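Local coordinates for uncharacterized conserved protein (Ruegeria pomeroyi DSS-3, PDB 3IUS) that is of unknown function but, as a member of the NAD-dependent epimerase/dehydratase family, probably binds a nicotinamide dinucleotide in its Rossmann-type domain, at residues P271-R274 and V275-A279; I219-A222 and A223-Q226; H184-D187 and I188-V191; T16-V19 and L20-L24. All coordinates share one frame; numbering follows the deposited sequence.

Overall arrangement
All four contacts are local, each lying within one helix or at its start, so none closes a long loop; along the chain they run in series, neither nested nor crossed. From the N terminus, contact 4 comes first, in the helix after the first strand of the Rossmann-type sheet. Contact 3 begins helix 185-197 and packs on contact 4, with centres 9 Å apart and Ile188 CG2 3.6 Å from Thr16 CG2. Contact 2 follows in helix 215-226, and contact 1 opens helix 273-282 beside it; their centres are 12 Å apart, and Tyr221 CE2 lies 3.6 Å from Arg274 CA. Two helix pairs result, with contacts 1 and 3 about 5 Å apart at their nearest atoms.

Contact 1. Residues P271-R274 and V275-A279; sequences PNYR and VGLEA
An asparagine N-cap starts helix 273-282, where the side chain of Asn272 reaches forward to Val275. Its OD1 accepts from Val275 N at 3.2 Å, with an N-H...O angle of 153° and the donor lying well above the carbonyl plane; a weak second bond comes from Arg274 N. CG stands between the backbone N and the carbonyl carbon of Asn272 (chi1 67°), which turns the amide toward the N-H groups of the first turn and lets OD1 face these two. The backbone takes over at once: Gly276 N donates to Asn272 O at 3.1 Å, and Leu277 N to Tyr273 O at 2.8 Å. Val275 CG2 packs against the cap, 3.8 Å from Pro271 CD and 3.7 Å from Asn272 OD1. An alanine in place of Asn272 would probably leave Val275 N and Arg274 N without their side-chain acceptor and open a gap beside Val275 CG2. On another side of the helix, Leu277 CD2 meets the edge of the Tyr273 ring at CD1, 4.3 Å away, while Arg274 CG lies over one face near the rim. A bend at chi3 of Arg274 (-52°) turns its guanidinium back, and the Tyr273 hydroxyl lies at its edge, in plane, joined by a weak bond from NH1. The same NH1 makes a salt bridge with Glu211. Tyr273 and Leu277 both pack on Val218 of helix 215-226 and on Arg182 of strand 182-184, while Arg274 and Glu278 touch Tyr221 on that neighbouring helix.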
loop_
_atom_site.group_PDB
_atom_site.type_symbol
_atom_site.label_atom_id
_atom_site.label_comp_id
_atom_site.label_asym_id
_atom_site.label_seq_id
_atom_site.Cartn_x
_atom_site.Cartn_y
_atom_site.Cartn_z
ATOM N N PRO A 271 -12.972 8.803 -2.929
ATOM C CA PRO A 271 -12.977 9.212 -1.517
ATOM C C PRO A 271 -13.551 8.162 -0.573
ATOM O O PRO A 271 -13.260 8.190 0.620
ATOM C CB PRO A 271 -13.877 10.459 -1.523
ATOM C CG PRO A 271 -14.664 10.343 -2.792
ATOM C CD PRO A 271 -13.704 9.764 -3.764
ATOM N N ASN A 272 -14.355 7.247 -1.102
ATOM C CA ASN A 272 -14.959 6.210 -0.276
ATOM C C ASN A 272 -15.240 4.938 -1.064
ATOM O O ASN A 272 -15.182 4.936 -2.297
ATOM C CB ASN A 272 -16.229 6.724 0.425
ATOM C CG ASN A 272 -17.368 7.019 -0.542
ATOM O OD1 ASN A 272 -18.017 6.102 -1.064
ATOM N ND2 ASN A 272 -17.643 8.303 -0.760
ATOM N N TYR A 273 -15.536 3.862 -0.337
ATOM C CA TYR A 273 -15.695 2.531 -0.919
ATOM C C TYR A 273 -16.899 2.440 -1.844
ATOM O O TYR A 273 -16.908 1.636 -2.772
ATOM C CB TYR A 273 -15.799 1.454 0.174
ATOM C CG TYR A 273 -17.123 1.440 0.898
ATOM C CD1 TYR A 273 -18.103 0.505 0.588
ATOM C CD2 TYR A 273 -17.397 2.361 1.893
ATOM C CE1 TYR A 273 -19.315 0.499 1.250
ATOM C CE2 TYR A 273 -18.600 2.363 2.554
ATOM C CZ TYR A 273 -19.557 1.430 2.229
ATOM O OH TYR A 273 -20.752 1.449 2.896
ATOM N N ARG A 274 -17.921 3.253 -1.589
ATOM C CA ARG A 274 -19.116 3.218 -2.425
ATOM C C ARG A 274 -18.840 3.722 -3.838
ATOM O O ARG A 274 -19.263 3.099 -4.801
ATOM C CB ARG A 274 -20.295 3.961 -1.782
ATOM C CG ARG A 274 -20.928 3.204 -0.599
ATOM C CD ARG A 274 -22.096 3.970 0.018
ATOM N NE ARG A 274 -21.737 5.349 0.351
ATOM C CZ ARG A 274 -21.031 5.700 1.424
ATOM N NH1 ARG A 274 -20.606 4.768 2.265
ATOM N NH2 ARG A 274 -20.746 6.976 1.653
ATOM N N VAL A 275 -18.128 4.839 -3.973
ATOM C CA VAL A 275 -17.822 5.340 -5.311
ATOM C C VAL A 275 -16.758 4.478 -5.984
ATOM O O VAL A 275 -16.794 4.268 -7.201
ATOM C CB VAL A 275 -17.404 6.830 -5.309
ATOM C CG1 VAL A 275 -18.625 7.719 -5.092
ATOM C CG2 VAL A 275 -16.370 7.086 -4.253
ATOM N N GLY A 276 -15.820 3.971 -5.188
ATOM C CA GLY A 276 -14.812 3.057 -5.696
ATOM C C GLY A 276 -15.435 1.768 -6.220
ATOM O O GLY A 276 -15.098 1.292 -7.306
ATOM N N LEU A 277 -16.346 1.200 -5.443
ATOM C CA LEU A 277 -17.002 -0.048 -5.831
ATOM C C LEU A 277 -17.902 0.086 -7.057
ATOM O O LEU A 277 -17.967 -0.821 -7.893
ATOM C CB LEU A 277 -17.795 -0.645 -4.660
ATOM C CG LEU A 277 -17.130 -1.802 -3.907
ATOM C CD1 LEU A 277 -15.748 -1.411 -3.476
ATOM C CD2 LEU A 277 -17.955 -2.266 -2.705
ATOM N N GLU A 278 -18.615 1.200 -7.155
ATOM C CA GLU A 278 -19.480 1.432 -8.302
ATOM C C GLU A 278 -18.658 1.504 -9.588
ATOM O O GLU A 278 -19.050 0.952 -10.612
ATOM C CB GLU A 278 -20.314 2.697 -8.102
ATOM C CG GLU A 278 -21.164 2.650 -6.843
ATOM C CD GLU A 278 -22.003 3.895 -6.641
ATOM O OE1 GLU A 278 -23.047 4.022 -7.318
ATOM O OE2 GLU A 278 -21.625 4.736 -5.797
ATOM N N ALA A 279 -17.513 2.185 -9.523
ATOM C CA ALA A 279 -16.608 2.275 -10.663
ATOM C C ALA A 279 -15.964 0.935 -11.015
ATOM O O ALA A 279 -15.821 0.598 -12.188
ATOM C CB ALA A 279 -15.525 3.322 -10.400
#

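Contact 2. Residues I219-A222 and A223-Q226; sequences IAYA and AELQ
The backbone is regular alpha-helix, with Leu225 N donating to Tyr221 O at 2.9 Å in a nearly straight bond and Glu224 N donating to Ala220 O at 2.9 Å, before a weak bond from Gln226 N to Ala222 O. Tyr221 holds its CG opposite the backbone N (chi1 -165°), which brings the ring to the side chains three and four residues further on. Leu225 covers one face: its CG lies 4.2 Å from the ring centroid, only 18° off the normal, a CH-pi contact, and its CD1 comes within 3.6 Å of Tyr221 CE2. At the edge, near the ring plane, Glu224 OE1 stands 3.6 Å from Tyr221 CD1, its carboxylate turned 83° from the ring. A serine at Tyr221 would probably strip Leu225 of its aromatic cover and open a gap where Leu277 of helix 273-282 also packs. The two approaches are chemically distinct. Aliphatic carbon meets the pi face, whereas the carboxylate oxygen meets ring C-H groups, whose slight positive polarity would probably suit a negative charge.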
loop_
_atom_site.group_PDB
_atom_site.type_symbol
_atom_site.label_atom_id
_atom_site.label_comp_id
_atom_site.label_asym_id
_atom_site.label_seq_id
_atom_site.Cartn_x
_atom_site.Cartn_y
_atom_site.Cartn_z
ATOM N N ILE A 219 -18.572 -5.752 1.752
ATOM C CA ILE A 219 -19.156 -6.993 1.260
ATOM C C ILE A 219 -20.639 -6.808 0.952
ATOM O O ILE A 219 -21.123 -7.211 -0.112
ATOM C CB ILE A 219 -18.975 -8.107 2.305
ATOM C CG1 ILE A 219 -17.500 -8.504 2.407
ATOM C CG2 ILE A 219 -19.863 -9.313 1.982
ATOM C CD1 ILE A 219 -17.200 -9.486 3.522
ATOM N N ALA A 220 -21.364 -6.194 1.882
ATOM C CA ALA A 220 -22.785 -5.949 1.675
ATOM C C ALA A 220 -23.042 -5.088 0.438
ATOM O O ALA A 220 -23.938 -5.364 -0.343
ATOM C CB ALA A 220 -23.402 -5.303 2.913
ATOM N N TYR A 221 -22.251 -4.032 0.263
ATOM C CA TYR A 221 -22.489 -3.111 -0.844
ATOM C C TYR A 221 -22.188 -3.752 -2.197
ATOM O O TYR A 221 -22.879 -3.494 -3.183
ATOM C CB TYR A 221 -21.682 -1.813 -0.674
ATOM C CG TYR A 221 -22.164 -0.713 -1.590
ATOM C CD1 TYR A 221 -23.491 -0.290 -1.557
ATOM C CD2 TYR A 221 -21.303 -0.097 -2.493
ATOM C CE1 TYR A 221 -23.943 0.710 -2.393
ATOM C CE2 TYR A 221 -21.749 0.901 -3.334
ATOM C CZ TYR A 221 -23.066 1.307 -3.275
ATOM O OH TYR A 221 -23.514 2.303 -4.110
ATOM N N ALA A 222 -21.158 -4.589 -2.240
ATOM C CA ALA A 222 -20.808 -5.301 -3.460
ATOM C C ALA A 222 -21.976 -6.212 -3.855
ATOM O O ALA A 222 -22.366 -6.273 -5.020
ATOM C CB ALA A 222 -19.540 -6.113 -3.257
ATOM N N ALA A 223 -22.548 -6.890 -2.869
ATOM C CA ALA A 223 -23.696 -7.771 -3.127
ATOM C C ALA A 223 -24.887 -6.960 -3.640
ATOM O O ALA A 223 -25.549 -7.339 -4.606
ATOM C CB ALA A 223 -24.071 -8.539 -1.874
ATOM N N GLU A 224 -25.149 -5.836 -2.990
ATOM C CA GLU A 224 -26.221 -4.941 -3.405
ATOM C C GLU A 224 -26.069 -4.516 -4.871
ATOM O O GLU A 224 -27.015 -4.587 -5.647
ATOM C CB GLU A 224 -26.260 -3.720 -2.484
ATOM C CG GLU A 224 -27.344 -2.708 -2.806
ATOM C CD GLU A 224 -27.300 -1.498 -1.885
ATOM O OE1 GLU A 224 -26.757 -1.621 -0.766
ATOM O OE2 GLU A 224 -27.808 -0.426 -2.279
ATOM N N LEU A 225 -24.875 -4.056 -5.242
ATOM C CA LEU A 225 -24.603 -3.648 -6.619
ATOM C C LEU A 225 -24.841 -4.762 -7.641
ATOM O O LEU A 225 -25.234 -4.498 -8.782
ATOM C CB LEU A 225 -23.171 -3.137 -6.743
ATOM C CG LEU A 225 -22.938 -1.769 -6.114
ATOM C CD1 LEU A 225 -21.452 -1.415 -6.115
ATOM C CD2 LEU A 225 -23.747 -0.699 -6.837
ATOM N N GLN A 226 -24.596 -5.999 -7.225
ATOM C CA GLN A 226 -24.622 -7.140 -8.130
ATOM C C GLN A 226 -26.013 -7.755 -8.146
ATOM O O GLN A 226 -26.281 -8.690 -8.900
ATOM C CB GLN A 226 -23.585 -8.175 -7.681
ATOM C CG GLN A 226 -23.258 -9.254 -8.709
ATOM C CD GLN A 226 -22.194 -8.828 -9.712
ATOM O OE1 GLN A 226 -21.848 -7.644 -9.822
ATOM N NE2 GLN A 226 -21.660 -9.797 -10.444
#

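Contact 3. Residues H184-D187 and I188-V191; sequences HVED and IAQV
The carboxylate of Asp187 and the amide of Gln190 lie side by side, pointing the same way, with their planes 32° apart. Gln190 NE2 donates to Asp187 OD1 at 2.9 Å; the oxygen is met nearly end-on, the N-H...O angle is a bent 135°, and OD1 sits slightly out of the amide plane. The imidazole of His184 has Glu186 N at its edge, in plane; beyond the contact it meets the Tyr270 ring at a shallow tilt and Tyr155 edge-to-face. Asp187 is buried, yet its oxygens are well supplied: besides the glutamine, Lys269 N donates to OD1 and Tyr270 N to OD2. Gln190 NE2 also donates to Arg267 O, tying the amide to the same loop. These N-H groups, with the nearby helix start, would probably help to stabilise the buried negative charge.

His184 occupies the N-cap position, and its carbonyl oxygen accepts from Ile188 N at 3.2 Å, in the carbonyl plane. The i to i+4 bonds continue with, among others, Ala189 N on Val185 O and Val191 N on Asp187 O, both at 3.1 Å. Ile188 holds its CG1 opposite the carbonyl carbon (chi1 -57°), which runs the branch back along the first turn until CD1 is 4.0 Å from Val185 CA. Its side chain packs on Leu151 and Ile154 of strand 146-155, and Val191 reaches Phe149 of that strand. This is a strand-to-helix junction of the alpha/beta Rossmann-type fold of the epimerase/dehydratase family: strand 182-184 passes directly into helix 185-197, which packs on strand 146-155 of the parallel sheet and alongside helix 15-24.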
loop_
_atom_site.group_PDB
_atom_site.type_symbol
_atom_site.label_atom_id
_atom_site.label_comp_id
_atom_site.label_asym_id
_atom_site.label_seq_id
_atom_site.Cartn_x
_atom_site.Cartn_y
_atom_site.Cartn_z
ATOM N N HIS A 184 -7.868 3.103 -2.829
ATOM C CA HIS A 184 -7.889 2.633 -4.210
ATOM C C HIS A 184 -6.497 2.776 -4.808
ATOM O O HIS A 184 -5.823 3.789 -4.591
ATOM C CB HIS A 184 -8.907 3.417 -5.042
ATOM C CG HIS A 184 -9.118 2.857 -6.413
ATOM N ND1 HIS A 184 -10.285 2.222 -6.786
ATOM C CD2 HIS A 184 -8.307 2.821 -7.496
ATOM C CE1 HIS A 184 -10.184 1.826 -8.043
ATOM N NE2 HIS A 184 -8.995 2.179 -8.495
ATOM N N VAL A 185 -6.064 1.761 -5.548
ATOM C CA VAL A 185 -4.708 1.737 -6.095
ATOM C C VAL A 185 -4.395 2.947 -6.986
ATOM O O VAL A 185 -3.252 3.436 -7.009
ATOM C CB VAL A 185 -4.413 0.401 -6.827
ATOM C CG1 VAL A 185 -5.298 0.242 -8.062
ATOM C CG2 VAL A 185 -2.933 0.289 -7.174
ATOM N N GLU A 186 -5.400 3.449 -7.699
ATOM C CA GLU A 186 -5.210 4.650 -8.516
ATOM C C GLU A 186 -4.843 5.866 -7.667
ATOM O O GLU A 186 -4.048 6.710 -8.082
ATOM C CB GLU A 186 -6.442 4.945 -9.374
ATOM C CG GLU A 186 -6.529 4.100 -10.641
ATOM C CD GLU A 186 -5.426 4.414 -11.647
ATOM O OE1 GLU A 186 -5.198 3.588 -12.559
ATOM O OE2 GLU A 186 -4.790 5.483 -11.532
ATOM N N ASP A 187 -5.431 5.954 -6.476
ATOM C CA ASP A 187 -5.139 7.053 -5.571
ATOM C C ASP A 187 -3.753 6.928 -4.947
ATOM O O ASP A 187 -3.087 7.933 -4.682
ATOM C CB ASP A 187 -6.234 7.186 -4.510
ATOM C CG ASP A 187 -7.466 7.903 -5.043
ATOM O OD1 ASP A 187 -7.296 8.787 -5.915
ATOM O OD2 ASP A 187 -8.594 7.583 -4.608
ATOM N N ILE A 188 -3.303 5.700 -4.722
ATOM C CA ILE A 188 -1.918 5.512 -4.308
ATOM C C ILE A 188 -0.986 6.064 -5.388
ATOM O O ILE A 188 -0.008 6.772 -5.096
ATOM C CB ILE A 188 -1.579 4.035 -4.055
ATOM C CG1 ILE A 188 -2.515 3.440 -2.998
ATOM C CG2 ILE A 188 -0.117 3.911 -3.628
ATOM C CD1 ILE A 188 -2.401 1.915 -2.846
ATOM N N ALA A 189 -1.296 5.750 -6.643
ATOM C CA ALA A 189 -0.485 6.217 -7.765
ATOM C C ALA A 189 -0.411 7.746 -7.793
ATOM O O ALA A 189 0.649 8.324 -8.044
ATOM C CB ALA A 189 -1.030 5.674 -9.082
ATOM N N GLN A 190 -1.544 8.391 -7.514
ATOM C CA GLN A 190 -1.615 9.844 -7.437
ATOM C C GLN A 190 -0.667 10.392 -6.382
ATOM O O GLN A 190 0.087 11.337 -6.628
ATOM C CB GLN A 190 -3.036 10.295 -7.095
ATOM C CG GLN A 190 -3.964 10.434 -8.280
ATOM C CD GLN A 190 -5.074 11.435 -8.011
ATOM O OE1 GLN A 190 -5.109 12.512 -8.603
ATOM N NE2 GLN A 190 -5.974 11.092 -7.098
ATOM N N VAL A 191 -0.726 9.803 -5.193
ATOM C CA VAL A 191 0.104 10.244 -4.078
ATOM C C VAL A 191 1.595 10.105 -4.390
ATOM O O VAL A 191 2.383 11.043 -4.192
ATOM C CB VAL A 191 -0.252 9.473 -2.786
ATOM C CG1 VAL A 191 0.789 9.726 -1.698
ATOM C CG2 VAL A 191 -1.652 9.854 -2.311
#

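Contact 4. Residues T16-V19 and L20-L24; sequences TARV and LSRAL. With EDO (1,2-ethanediol), chain E.
Arg18 O is approached by two groups of the next turn. Arg22 N donates to it at 3.0 Å with an N-H...O angle of 157°, while Ser21 OG stands 3.1 Å from Arg18 O and also bonds with Ser47 O and His13 NE2. The serine torsion (chi1 66°) places OG between its own backbone N and carbonyl carbon, turned back toward the Arg18 carbonyl. Ser21 N meanwhile donates to Ala17 O at 2.9 Å.

The turn belongs to the helix of a beta-alpha-beta unit, strand 7-11, helix 15-24 and strand 30-35. Ala17 would be the alanine of a GxGxxA pattern that also includes Gly12 and Gly14, consistent with the dinucleotide-binding turn of a Rossmann fold. Next to it, Arg18 extends from the helix and is held from outside: NE donates to His13 O and NH2 to Gln40 OE1. Its NH1 also reaches a water at 3.1 Å.

Arg22 was modelled in two conformers, so its side-chain contacts hold for one of them only. In that copy Arg18 CB lies over one face of the guanidinium, 3.7 Å from Arg22 NH1, and the water sits in plane at its edge, bonded weakly to NH2. A 1,2-ethanediol, probably from the crystallisation liquor, bridges Val19 and Arg22: its O1 donates to Val19 O at 2.7 Å, and, in this conformer, its O2 accepts from Arg22 NH1. Leu20 faces the other way, packing on Leu192 of helix 185-197.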
loop_
_atom_site.group_PDB
_atom_site.type_symbol
_atom_site.label_atom_id
_atom_site.label_comp_id
_atom_site.label_asym_id
_atom_site.label_seq_id
_atom_site.Cartn_x
_atom_site.Cartn_y
_atom_site.Cartn_z
ATOM N N THR A 16 0.687 -2.457 -6.885
ATOM C CA THR A 16 0.696 -1.005 -6.736
ATOM C C THR A 16 1.695 -0.320 -7.664
ATOM O O THR A 16 1.342 0.609 -8.387
ATOM C CB THR A 16 0.983 -0.597 -5.277
ATOM O OG1 THR A 16 -0.109 -1.012 -4.448
ATOM C CG2 THR A 16 1.166 0.909 -5.150
ATOM N N ALA A 17 2.943 -0.774 -7.637
ATOM C CA ALA A 17 4.001 -0.154 -8.433
ATOM C C ALA A 17 3.718 -0.219 -9.940
ATOM O O ALA A 17 4.130 0.658 -10.693
ATOM C CB ALA A 17 5.350 -0.795 -8.109
ATOM N N ARG A 18 3.006 -1.257 -10.375
ATOM C CA ARG A 18 2.661 -1.407 -11.788
ATOM C C ARG A 18 1.673 -0.350 -12.274
ATOM O O ARG A 18 1.756 0.100 -13.418
ATOM C CB ARG A 18 2.137 -2.818 -12.073
ATOM C CG ARG A 18 3.240 -3.857 -12.034
ATOM C CD ARG A 18 2.699 -5.268 -12.011
ATOM N NE ARG A 18 3.711 -6.186 -11.500
ATOM C CZ ARG A 18 3.568 -7.503 -11.431
ATOM N NH1 ARG A 18 2.444 -8.071 -11.850
ATOM N NH2 ARG A 18 4.553 -8.251 -10.944
ATOM N N VAL A 19 0.736 0.049 -11.418
ATOM C CA VAL A 19 -0.184 1.112 -11.796
ATOM C C VAL A 19 0.580 2.422 -11.948
ATOM O O VAL A 19 0.310 3.193 -12.866
ATOM C CB VAL A 19 -1.351 1.284 -10.803
ATOM C CG1 VAL A 19 -2.047 -0.046 -10.566
ATOM C CG2 VAL A 19 -0.869 1.888 -9.505
ATOM N N LEU A 20 1.548 2.655 -11.069
ATOM C CA LEU A 20 2.385 3.843 -11.169
ATOM C C LEU A 20 3.206 3.811 -12.450
ATOM O O LEU A 20 3.246 4.795 -13.189
ATOM C CB LEU A 20 3.315 3.949 -9.965
ATOM C CG LEU A 20 4.308 5.110 -10.028
ATOM C CD1 LEU A 20 3.582 6.442 -10.137
ATOM C CD2 LEU A 20 5.233 5.084 -8.821
ATOM N N SER A 21 3.863 2.684 -12.715
ATOM C CA SER A 21 4.704 2.571 -13.911
ATOM C C SER A 21 3.919 2.755 -15.222
ATOM O O SER A 21 4.412 3.381 -16.163
ATOM C CB SER A 21 5.551 1.284 -13.905
ATOM O OG SER A 21 4.758 0.110 -13.989
ATOM N N ARG A 22 2.694 2.243 -15.280
ATOM C CA ARG A 22 1.875 2.407 -16.472
ATOM C C ARG A 22 1.537 3.878 -16.711
ATOM O O ARG A 22 1.266 4.282 -17.842
ATOM C CB ARG A 22 0.601 1.563 -16.380
ATOM C CG ARG A 22 0.850 0.066 -16.310
ATOM C CD ARG A 22 -0.451 -0.714 -16.136
ATOM N NE ARG A 22 -0.208 -2.147 -15.989
ATOM C CZ ARG A 22 -0.479 -2.851 -14.893
ATOM N NH1 ARG A 22 -1.025 -2.264 -13.837
ATOM N NH2 ARG A 22 -0.215 -4.146 -14.860
ATOM N N ALA A 23 1.565 4.673 -15.642
ATOM C CA ALA A 23 1.280 6.099 -15.720
ATOM C C ALA A 23 2.544 6.893 -16.023
ATOM O O ALA A 23 2.500 7.896 -16.738
ATOM C CB ALA A 23 0.635 6.589 -14.424
ATOM N N LEU A 24 3.673 6.438 -15.491
ATOM C CA LEU A 24 4.937 7.160 -15.660
ATOM C C LEU A 24 5.626 6.893 -16.996
ATOM O O LEU A 24 6.206 7.802 -17.594
ATOM C CB LEU A 24 5.908 6.822 -14.530
ATOM C CG LEU A 24 5.512 7.262 -13.122
ATOM C CD1 LEU A 24 6.613 6.886 -12.151
ATOM C CD2 LEU A 24 5.253 8.756 -13.093
HETATM C C1 EDO E . -3.039 2.469 -14.268
HETATM O O1 EDO E . -1.918 3.429 -14.388
HETATM C C2 EDO E . -2.784 1.096 -14.822
HETATM O O2 EDO E . -3.107 -0.200 -14.371
HETATM O O HOH W 1 0.086 -7.297 -13.717
#